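Local coordinates for protein ATP-dependent 6-phosphofructokinase subunit beta (Saccharomyces cerevisiae, PDB 3O8O) that catalyses the ATP-dependent phosphorylation of fructose 6-phosphate to fructose 1,6-bisphosphate, the first committing step of glycolysis, as an allosterically regulated enzyme, at residues F192-M197 with T284-V289; A585-V590 with K622-S627; E605-S610 with G649-K654. One frame throughout, in Å; residues are numbered along the deposited sequence.

Contact 1 of 3, residues F192-M197 with T284-V289; sequences FVVEVM and TTLGHV. With F6P (6-O-phosphono-beta-D-fructofuranose), chain K.
Thr285 OG1 donates a hydrogen bond to Glu195 OE1 over 2.7 Å, reaching the oxygen from above the carboxylate plane, 47° out of it. The two side chains run side by side and point the same way, and Thr285 CG2 rests against the carboxylate as well, 3.3 Å from Glu195 OE1. With an alanine in place of Glu195, the Thr285 hydroxyl would probably lose its acceptor across the strands and its methyl would lack the carboxylate it packs on. The backbones are joined by Thr284 N to Val193 O (2.9 Å) and by Glu195 N to Thr284 O; a weak bond from Leu286 N to Glu195 O follows as the strands separate. Bridges Val194-Thr284 and Glu195-Thr285 are both parallel; within this chain 281-285 is an outer strand of a four-stranded parallel sheet of the catalytic domain, next to 191-196. Past its end the chain turns into the fructose 6-phosphate pocket. There His288 NE2 donates to O1P of the sugar phosphate at 3.0 Å, the phosphorus lying in the ring plane. Met197 covers one face of the same imidazole: its CE stands 3.8 Å from the ring centroid and 5° off the normal, a CH-pi contact. Extended beyond CG, the Met197 chain carries its methyl to the ring; its CB lies 3.6 Å from O3 of the sugar. On the sheet face of Val194, Leu286 CG packs against Val194 CG1 at 3.8 Å, while Leu286 CD1 lies alongside Val196 CG2. Ile174 and Ala177 of helix 167-187 touch Val196 and Leu286, respectively.

Contact 2 of 3, residues A585-V590 with K622-S627; sequences AQVSYV and KLILKS
A beta-alpha-beta unit of the regulatory domain, strand 587-589, helix 597-614 and strand 622-627, brings Val587 beside Ile624 as parallel neighbours, the strand axes 4.5 Å apart and 10° from parallel. Val587 O accepts from Leu625 N at 2.9 Å, Leu625 O from Tyr589 N at 2.7 Å, and Tyr589 O from Ser627 N at 2.9 Å. Where the chain enters strand 587-589, Leu623 O receives two weak bonds, from Gln586 N and Val587 N. This alternation is that of a parallel pair; within the chain 587-589 is a border strand of a four-stranded parallel sheet, with 622-627 bonded on its other side to strand 561-567. On the face bearing Val587, Tyr589 and Ile624, Val587 CB packs 3.9 Å from Ile624 CG1. Tyr589 CE1 reaches Ile624 CG2 at 3.8 Å, with the two side chains oblique to each other. Lys626 CG lies at the edge of the tyrosine ring, anti to its own backbone N (chi1 179°), whereas its NZ leaves for the carbonyls of Thr628 and Leu634. The Tyr589 hydroxyl bonds to Asp603 of helix 597-614. On the other face Ala585 CB meets Leu625 CG at 3.9 Å, beside helix 574-583.

Contact 3 of 3, residues E605-S610 with G649-K654; sequences EYLAQS and GRFDAK. With FDP (2,6-di-O-phosphono-beta-D-fructofuranose), chain J.
Glu605 and Arg650 form the charged part of this contact, a salt bridge carried by a single guanidinium nitrogen. Arg650 NH1 lies 2.7 Å from Glu605 OE2 and 3.3 Å from Glu605 OE1. Both hydrogen bonds within the bridge are weak, the shorter one because it is bent to 129° at the hydrogen. Carboxylate and guanidinium planes are nearly coplanar, 26° apart, although the side chains cross at about a right angle. The arginine chain bends at chi3 (74°), which turns NE out of line with CB, CG and CD. On its other terminal nitrogen, NH2, Arg650 has a second salt bridge, to Glu612 further along the same helix.

The apolar part begins with Ala608, whose CB sits over the centre of one face of the guanidinium, 3.5 Å from Arg650 CZ. The same CB lies 3.6 Å from Phe651 CE2, and Ala608 CA comes to 3.4 Å of that ring atom. Two consecutive side chains, Arg650 and Phe651, thus pack on this small residue. Leu607 CB closes on Phe651 CZ at 3.9 Å, its side chain crossing that of the phenylalanine at about a right angle. Phe611 from the helix and Ile643 from helix 636-647 also meet the Phe651 ring.

Within the helix, Ser610 OG donates to Tyr606 O at 2.8 Å from above the carbonyl plane; the same oxygen accepts the backbone N of Ser610.

Helix 597-614 is in this way fastened to the chain entering strand 652-656, a border strand of the regulatory domain's parallel sheet. The strand includes Lys654, which probably binds the activator fructose 2,6-bisphosphate and lies near a bound bisphosphate. Glu605 at NH1 and Glu612 at NH2 probably balance the guanidinium's charge and limit its rotation, while Ala608 and Phe651 form the buried side of the joint.

In the fold
Contact 1 comes first along the chain and belongs to the N-terminal catalytic domain; contacts 2 and 3 follow in the C-terminal regulatory domain. Contact 1 lies about 39 Å from contact 2 and about 47 Å from contact 3, centre to centre, without touching either. The centres of contacts 2 and 3 are about 14 Å apart; the two touch and their segments alternate in sequence. Helix 597-614 connects the two strands of contact 2 and supplies one side of contact 3, where Leu607 also packs on Ile624. In each domain the sheet concerned has four parallel strands in the order 2-3-1-4, consistent with two related PFK units, one holding fructose 6-phosphate, the other serving the activator site.

Contact 1 of 3, residues F192-M197 with T284-V289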
# COMPACT_ATOMS: atom_id res chain seq x y z
N PHE B 192 47.46 -22.63 -13.52
CA PHE B 192 46.64 -23.77 -13.89
C PHE B 192 46.47 -23.83 -15.40
O PHE B 192 46.27 -22.81 -16.08
CB PHE B 192 45.25 -23.68 -13.23
CG PHE B 192 45.21 -24.07 -11.76
CD1 PHE B 192 45.34 -23.11 -10.76
CD2 PHE B 192 45.02 -25.40 -11.39
CE1 PHE B 192 45.30 -23.47 -9.42
CE2 PHE B 192 44.98 -25.77 -10.05
CZ PHE B 192 45.12 -24.81 -9.06
N VAL B 193 46.56 -25.05 -15.91
CA VAL B 193 46.35 -25.29 -17.33
C VAL B 193 45.01 -26.02 -17.35
O VAL B 193 44.92 -27.20 -16.99
CB VAL B 193 47.46 -26.17 -17.89
CG1 VAL B 193 47.18 -26.53 -19.34
CG2 VAL B 193 48.77 -25.45 -17.79
N VAL B 194 43.97 -25.32 -17.76
CA VAL B 194 42.65 -25.92 -17.80
C VAL B 194 42.33 -26.50 -19.17
O VAL B 194 42.20 -25.78 -20.15
CB VAL B 194 41.56 -24.88 -17.43
CG1 VAL B 194 40.23 -25.58 -17.24
CG2 VAL B 194 41.96 -24.14 -16.16
N GLU B 195 42.21 -27.83 -19.22
CA GLU B 195 41.88 -28.50 -20.47
C GLU B 195 40.36 -28.47 -20.71
O GLU B 195 39.58 -29.03 -19.94
CB GLU B 195 42.34 -29.95 -20.43
CG GLU B 195 42.39 -30.56 -21.81
CD GLU B 195 42.24 -32.06 -21.76
OE1 GLU B 195 42.87 -32.66 -20.84
OE2 GLU B 195 41.51 -32.62 -22.62
N VAL B 196 39.97 -27.84 -21.80
CA VAL B 196 38.57 -27.67 -22.16
C VAL B 196 38.12 -28.46 -23.39
O VAL B 196 38.91 -28.74 -24.28
CB VAL B 196 38.31 -26.17 -22.36
CG1 VAL B 196 37.52 -25.92 -23.64
CG2 VAL B 196 37.62 -25.61 -21.11
N MET B 197 36.84 -28.81 -23.44
CA MET B 197 36.31 -29.57 -24.57
C MET B 197 36.18 -28.74 -25.83
O MET B 197 36.65 -27.60 -25.88
CB MET B 197 34.94 -30.16 -24.24
CG MET B 197 34.95 -31.21 -23.16
SD MET B 197 33.46 -32.17 -23.26
CE MET B 197 33.91 -33.65 -22.36
N THR B 284 44.09 -29.16 -15.07
CA THR B 284 42.71 -29.44 -14.73
C THR B 284 41.96 -29.87 -15.98
O THR B 284 41.94 -29.14 -16.98
CB THR B 284 42.01 -28.19 -14.20
OG1 THR B 284 42.74 -27.65 -13.09
CG2 THR B 284 40.63 -28.54 -13.74
N THR B 285 41.34 -31.04 -15.95
CA THR B 285 40.57 -31.43 -17.12
C THR B 285 39.10 -31.52 -16.73
O THR B 285 38.65 -32.49 -16.11
CB THR B 285 41.06 -32.75 -17.71
OG1 THR B 285 42.42 -32.60 -18.14
CG2 THR B 285 40.23 -33.13 -18.92
N LEU B 286 38.36 -30.48 -17.09
CA LEU B 286 36.95 -30.38 -16.78
C LEU B 286 36.15 -31.59 -17.22
O LEU B 286 35.29 -32.09 -16.49
CB LEU B 286 36.39 -29.11 -17.41
CG LEU B 286 37.12 -27.82 -17.00
CD1 LEU B 286 36.25 -26.58 -17.38
CD2 LEU B 286 37.40 -27.85 -15.48
N GLY B 287 36.43 -32.08 -18.42
CA GLY B 287 35.72 -33.25 -18.87
C GLY B 287 34.24 -32.99 -19.09
O GLY B 287 33.85 -31.86 -19.39
N HIS B 288 33.42 -34.02 -18.92
CA HIS B 288 31.99 -33.92 -19.15
C HIS B 288 31.11 -32.97 -18.32
O HIS B 288 29.94 -32.79 -18.66
CB HIS B 288 31.37 -35.31 -19.13
CG HIS B 288 31.94 -36.22 -20.17
ND1 HIS B 288 33.18 -36.81 -20.04
CD2 HIS B 288 31.46 -36.60 -21.38
CE1 HIS B 288 33.44 -37.51 -21.13
NE2 HIS B 288 32.42 -37.40 -21.96
N VAL B 289 31.62 -32.37 -17.25
CA VAL B 289 30.74 -31.46 -16.51
C VAL B 289 30.35 -30.40 -17.53
O VAL B 289 29.37 -29.69 -17.37
CB VAL B 289 31.44 -30.74 -15.30
CG1 VAL B 289 32.18 -31.74 -14.42
CG2 VAL B 289 32.34 -29.64 -15.78
O1 F6P K . 30.19 -34.12 -29.11
C1 F6P K . 31.47 -33.50 -29.03
C2 F6P K . 32.09 -33.78 -27.66
O2 F6P K . 31.30 -33.27 -26.60
C3 F6P K . 33.49 -33.18 -27.53
O3 F6P K . 33.46 -31.84 -27.01
C4 F6P K . 34.19 -34.24 -26.63
O4 F6P K . 35.61 -34.22 -26.76
C5 F6P K . 33.52 -35.56 -27.12
O5 F6P K . 32.19 -35.17 -27.45
C6 F6P K . 33.34 -36.59 -26.03
O6 F6P K . 32.71 -37.70 -26.67
P F6P K . 32.38 -38.84 -25.58
O1P F6P K . 31.41 -38.29 -24.61
O2P F6P K . 31.70 -40.10 -26.32
O3P F6P K . 33.73 -39.29 -24.79

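Contact 2 of 3, residues A585-V590 with K622-S627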
# COMPACT_ATOMS: atom_id res chain seq x y z
N ALA B 585 6.41 -20.55 -18.54
CA ALA B 585 5.39 -19.94 -17.70
C ALA B 585 4.05 -20.06 -18.42
O ALA B 585 3.96 -19.90 -19.62
CB ALA B 585 5.72 -18.46 -17.44
N GLN B 586 3.02 -20.34 -17.65
CA GLN B 586 1.70 -20.50 -18.19
C GLN B 586 1.20 -19.14 -18.62
O GLN B 586 0.75 -18.95 -19.75
CB GLN B 586 0.80 -21.11 -17.12
CG GLN B 586 -0.62 -21.37 -17.58
CD GLN B 586 -0.68 -22.28 -18.78
OE1 GLN B 586 -0.45 -21.86 -19.93
NE2 GLN B 586 -0.99 -23.55 -18.54
N VAL B 587 1.28 -18.19 -17.71
CA VAL B 587 0.84 -16.83 -17.99
C VAL B 587 1.98 -15.86 -17.72
O VAL B 587 2.86 -16.15 -16.92
CB VAL B 587 -0.33 -16.43 -17.09
CG1 VAL B 587 -0.93 -15.11 -17.57
CG2 VAL B 587 -1.35 -17.53 -17.06
N SER B 588 1.96 -14.73 -18.41
CA SER B 588 2.93 -13.68 -18.19
C SER B 588 2.26 -12.32 -18.49
O SER B 588 1.64 -12.12 -19.54
CB SER B 588 4.15 -13.91 -19.07
OG SER B 588 3.91 -13.45 -20.38
N TYR B 589 2.35 -11.39 -17.55
CA TYR B 589 1.76 -10.08 -17.73
C TYR B 589 2.87 -9.05 -17.91
O TYR B 589 3.83 -9.04 -17.13
CB TYR B 589 0.89 -9.73 -16.52
CG TYR B 589 -0.32 -10.61 -16.35
CD1 TYR B 589 -0.60 -11.21 -15.13
CD2 TYR B 589 -1.18 -10.85 -17.41
CE1 TYR B 589 -1.72 -12.04 -14.98
CE2 TYR B 589 -2.29 -11.67 -17.27
CZ TYR B 589 -2.56 -12.26 -16.06
OH TYR B 589 -3.67 -13.07 -15.90
N VAL B 590 2.74 -8.18 -18.91
CA VAL B 590 3.76 -7.16 -19.17
C VAL B 590 3.24 -5.74 -19.18
O VAL B 590 2.07 -5.51 -19.43
CB VAL B 590 4.45 -7.43 -20.47
CG1 VAL B 590 5.38 -8.64 -20.29
CG2 VAL B 590 3.41 -7.69 -21.57
N LYS B 622 2.14 -24.33 -11.58
CA LYS B 622 2.06 -23.32 -12.63
C LYS B 622 2.62 -21.97 -12.20
O LYS B 622 2.52 -21.60 -11.03
CB LYS B 622 0.60 -23.12 -13.07
CG LYS B 622 -0.12 -24.36 -13.55
N LEU B 623 3.20 -21.23 -13.15
CA LEU B 623 3.78 -19.93 -12.89
C LEU B 623 3.13 -18.84 -13.71
O LEU B 623 2.80 -19.02 -14.88
CB LEU B 623 5.28 -19.91 -13.23
CG LEU B 623 6.24 -20.82 -12.50
CD1 LEU B 623 7.63 -20.56 -12.99
CD2 LEU B 623 6.15 -20.55 -11.00
N ILE B 624 2.97 -17.69 -13.08
CA ILE B 624 2.41 -16.53 -13.74
C ILE B 624 3.47 -15.48 -13.49
O ILE B 624 3.67 -15.08 -12.34
CB ILE B 624 1.09 -16.08 -13.08
CG1 ILE B 624 0.00 -17.12 -13.28
CG2 ILE B 624 0.63 -14.77 -13.67
CD1 ILE B 624 -1.25 -16.80 -12.53
N LEU B 625 4.20 -15.08 -14.53
CA LEU B 625 5.23 -14.06 -14.36
C LEU B 625 4.55 -12.74 -14.60
O LEU B 625 3.82 -12.56 -15.56
CB LEU B 625 6.40 -14.23 -15.34
CG LEU B 625 7.13 -15.58 -15.30
CD1 LEU B 625 8.52 -15.37 -15.87
CD2 LEU B 625 7.22 -16.16 -13.88
N LYS B 626 4.79 -11.80 -13.71
CA LYS B 626 4.16 -10.53 -13.87
C LYS B 626 5.13 -9.38 -13.67
O LYS B 626 5.64 -9.16 -12.58
CB LYS B 626 2.99 -10.44 -12.88
CG LYS B 626 2.20 -9.14 -12.88
CD LYS B 626 2.65 -8.26 -11.76
CE LYS B 626 1.92 -6.94 -11.77
NZ LYS B 626 2.31 -6.09 -10.58
N SER B 627 5.42 -8.66 -14.75
CA SER B 627 6.27 -7.50 -14.65
C SER B 627 5.49 -6.57 -13.71
O SER B 627 4.27 -6.43 -13.86
CB SER B 627 6.39 -6.81 -16.02
OG SER B 627 7.35 -7.44 -16.86

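Contact 3 of 3, residues E605-S610 with G649-K654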
# COMPACT_ATOMS: atom_id res chain seq x y z
N GLU B 605 -9.69 -19.15 -15.26
CA GLU B 605 -10.47 -20.33 -15.60
C GLU B 605 -9.58 -21.38 -16.24
O GLU B 605 -9.62 -22.55 -15.87
CB GLU B 605 -11.63 -20.00 -16.53
CG GLU B 605 -12.92 -19.78 -15.77
CD GLU B 605 -13.19 -20.90 -14.75
OE1 GLU B 605 -13.27 -22.08 -15.20
OE2 GLU B 605 -13.30 -20.60 -13.53
N TYR B 606 -8.79 -20.94 -17.22
CA TYR B 606 -7.86 -21.81 -17.92
C TYR B 606 -6.97 -22.50 -16.88
O TYR B 606 -6.80 -23.71 -16.89
CB TYR B 606 -7.02 -20.96 -18.87
CG TYR B 606 -5.74 -21.58 -19.37
CD1 TYR B 606 -5.74 -22.84 -19.99
CD2 TYR B 606 -4.53 -20.89 -19.29
CE1 TYR B 606 -4.58 -23.38 -20.51
CE2 TYR B 606 -3.37 -21.42 -19.81
CZ TYR B 606 -3.39 -22.66 -20.42
OH TYR B 606 -2.22 -23.18 -20.95
N LEU B 607 -6.42 -21.72 -15.97
CA LEU B 607 -5.59 -22.27 -14.94
C LEU B 607 -6.41 -23.31 -14.18
O LEU B 607 -5.99 -24.44 -13.96
CB LEU B 607 -5.14 -21.15 -13.99
CG LEU B 607 -3.69 -20.94 -13.60
CD1 LEU B 607 -2.72 -21.67 -14.51
CD2 LEU B 607 -3.45 -19.45 -13.64
N ALA B 608 -7.62 -22.90 -13.80
CA ALA B 608 -8.54 -23.75 -13.07
C ALA B 608 -8.67 -25.12 -13.70
O ALA B 608 -8.47 -26.12 -13.03
CB ALA B 608 -9.89 -23.09 -13.01
N GLN B 609 -9.02 -25.16 -14.98
CA GLN B 609 -9.16 -26.42 -15.67
C GLN B 609 -7.84 -27.17 -15.68
O GLN B 609 -7.82 -28.38 -15.47
CB GLN B 609 -9.66 -26.20 -17.08
CG GLN B 609 -11.16 -26.01 -17.15
CD GLN B 609 -11.60 -25.31 -18.43
OE1 GLN B 609 -11.24 -25.73 -19.54
NE2 GLN B 609 -12.38 -24.23 -18.29
N SER B 610 -6.74 -26.45 -15.90
CA SER B 610 -5.43 -27.09 -15.95
C SER B 610 -5.28 -28.03 -14.77
O SER B 610 -5.04 -29.23 -14.93
CB SER B 610 -4.32 -26.05 -15.94
OG SER B 610 -4.39 -25.21 -17.08
N GLY B 649 -11.35 -22.40 -4.04
CA GLY B 649 -11.04 -23.73 -3.58
C GLY B 649 -10.45 -24.68 -4.61
O GLY B 649 -9.77 -25.63 -4.24
N ARG B 650 -10.70 -24.45 -5.90
CA ARG B 650 -10.18 -25.34 -6.93
C ARG B 650 -8.65 -25.42 -6.94
O ARG B 650 -8.06 -26.49 -7.15
CB ARG B 650 -10.69 -24.87 -8.28
CG ARG B 650 -12.16 -24.51 -8.24
CD ARG B 650 -12.57 -23.70 -9.44
NE ARG B 650 -12.64 -24.51 -10.65
CZ ARG B 650 -12.99 -24.04 -11.83
NH1 ARG B 650 -13.28 -22.74 -11.95
NH2 ARG B 650 -13.06 -24.85 -12.89
N PHE B 651 -8.00 -24.28 -6.69
CA PHE B 651 -6.54 -24.20 -6.63
C PHE B 651 -6.23 -22.84 -6.02
O PHE B 651 -7.11 -21.99 -5.96
CB PHE B 651 -5.94 -24.27 -8.03
CG PHE B 651 -6.25 -23.09 -8.87
CD1 PHE B 651 -5.30 -22.08 -9.04
CD2 PHE B 651 -7.48 -22.96 -9.53
CE1 PHE B 651 -5.57 -20.95 -9.86
CE2 PHE B 651 -7.76 -21.84 -10.35
CZ PHE B 651 -6.80 -20.84 -10.51
N ASP B 652 -5.01 -22.63 -5.54
CA ASP B 652 -4.71 -21.32 -4.98
C ASP B 652 -3.45 -20.73 -5.62
O ASP B 652 -2.83 -21.35 -6.51
CB ASP B 652 -4.53 -21.39 -3.48
CG ASP B 652 -3.31 -22.18 -3.09
OD1 ASP B 652 -2.88 -22.14 -1.91
OD2 ASP B 652 -2.78 -22.85 -3.99
N ALA B 653 -3.07 -19.54 -5.16
CA ALA B 653 -1.89 -18.88 -5.68
C ALA B 653 -1.18 -18.12 -4.59
O ALA B 653 -1.82 -17.58 -3.68
CB ALA B 653 -2.25 -17.93 -6.78
N LYS B 654 0.15 -18.07 -4.68
CA LYS B 654 0.96 -17.35 -3.70
C LYS B 654 1.84 -16.37 -4.44
O LYS B 654 2.12 -16.52 -5.62
CB LYS B 654 1.85 -18.29 -2.89
CG LYS B 654 1.12 -19.25 -1.97
CD LYS B 654 0.04 -18.52 -1.20
CE LYS B 654 -0.56 -19.38 -0.10
NZ LYS B 654 0.33 -19.45 1.07
P1 FDP J . 6.29 -23.27 8.44
O1P FDP J . 6.21 -24.68 8.86
O2P FDP J . 6.78 -22.32 9.64
O3P FDP J . 4.85 -22.70 7.99
O1 FDP J . 8.27 -19.51 6.76
C1 FDP J . 8.18 -20.77 7.43
C2 FDP J . 7.43 -21.77 6.54
O2 FDP J . 7.27 -23.03 7.19
C3 FDP J . 8.16 -21.99 5.21
O3 FDP J . 8.86 -23.24 5.24
C4 FDP J . 7.00 -22.10 4.24
O4 FDP J . 7.48 -21.80 2.92
C5 FDP J . 6.12 -20.98 4.79
O5 FDP J . 6.15 -21.20 6.21
C6 FDP J . 4.67 -21.04 4.31
O6 FDP J . 4.55 -21.00 2.89
P2 FDP J . 3.11 -21.22 2.22
O4P FDP J . 2.36 -19.95 2.13
O5P FDP J . 3.36 -21.89 0.78
O6P FDP J . 2.36 -22.33 3.12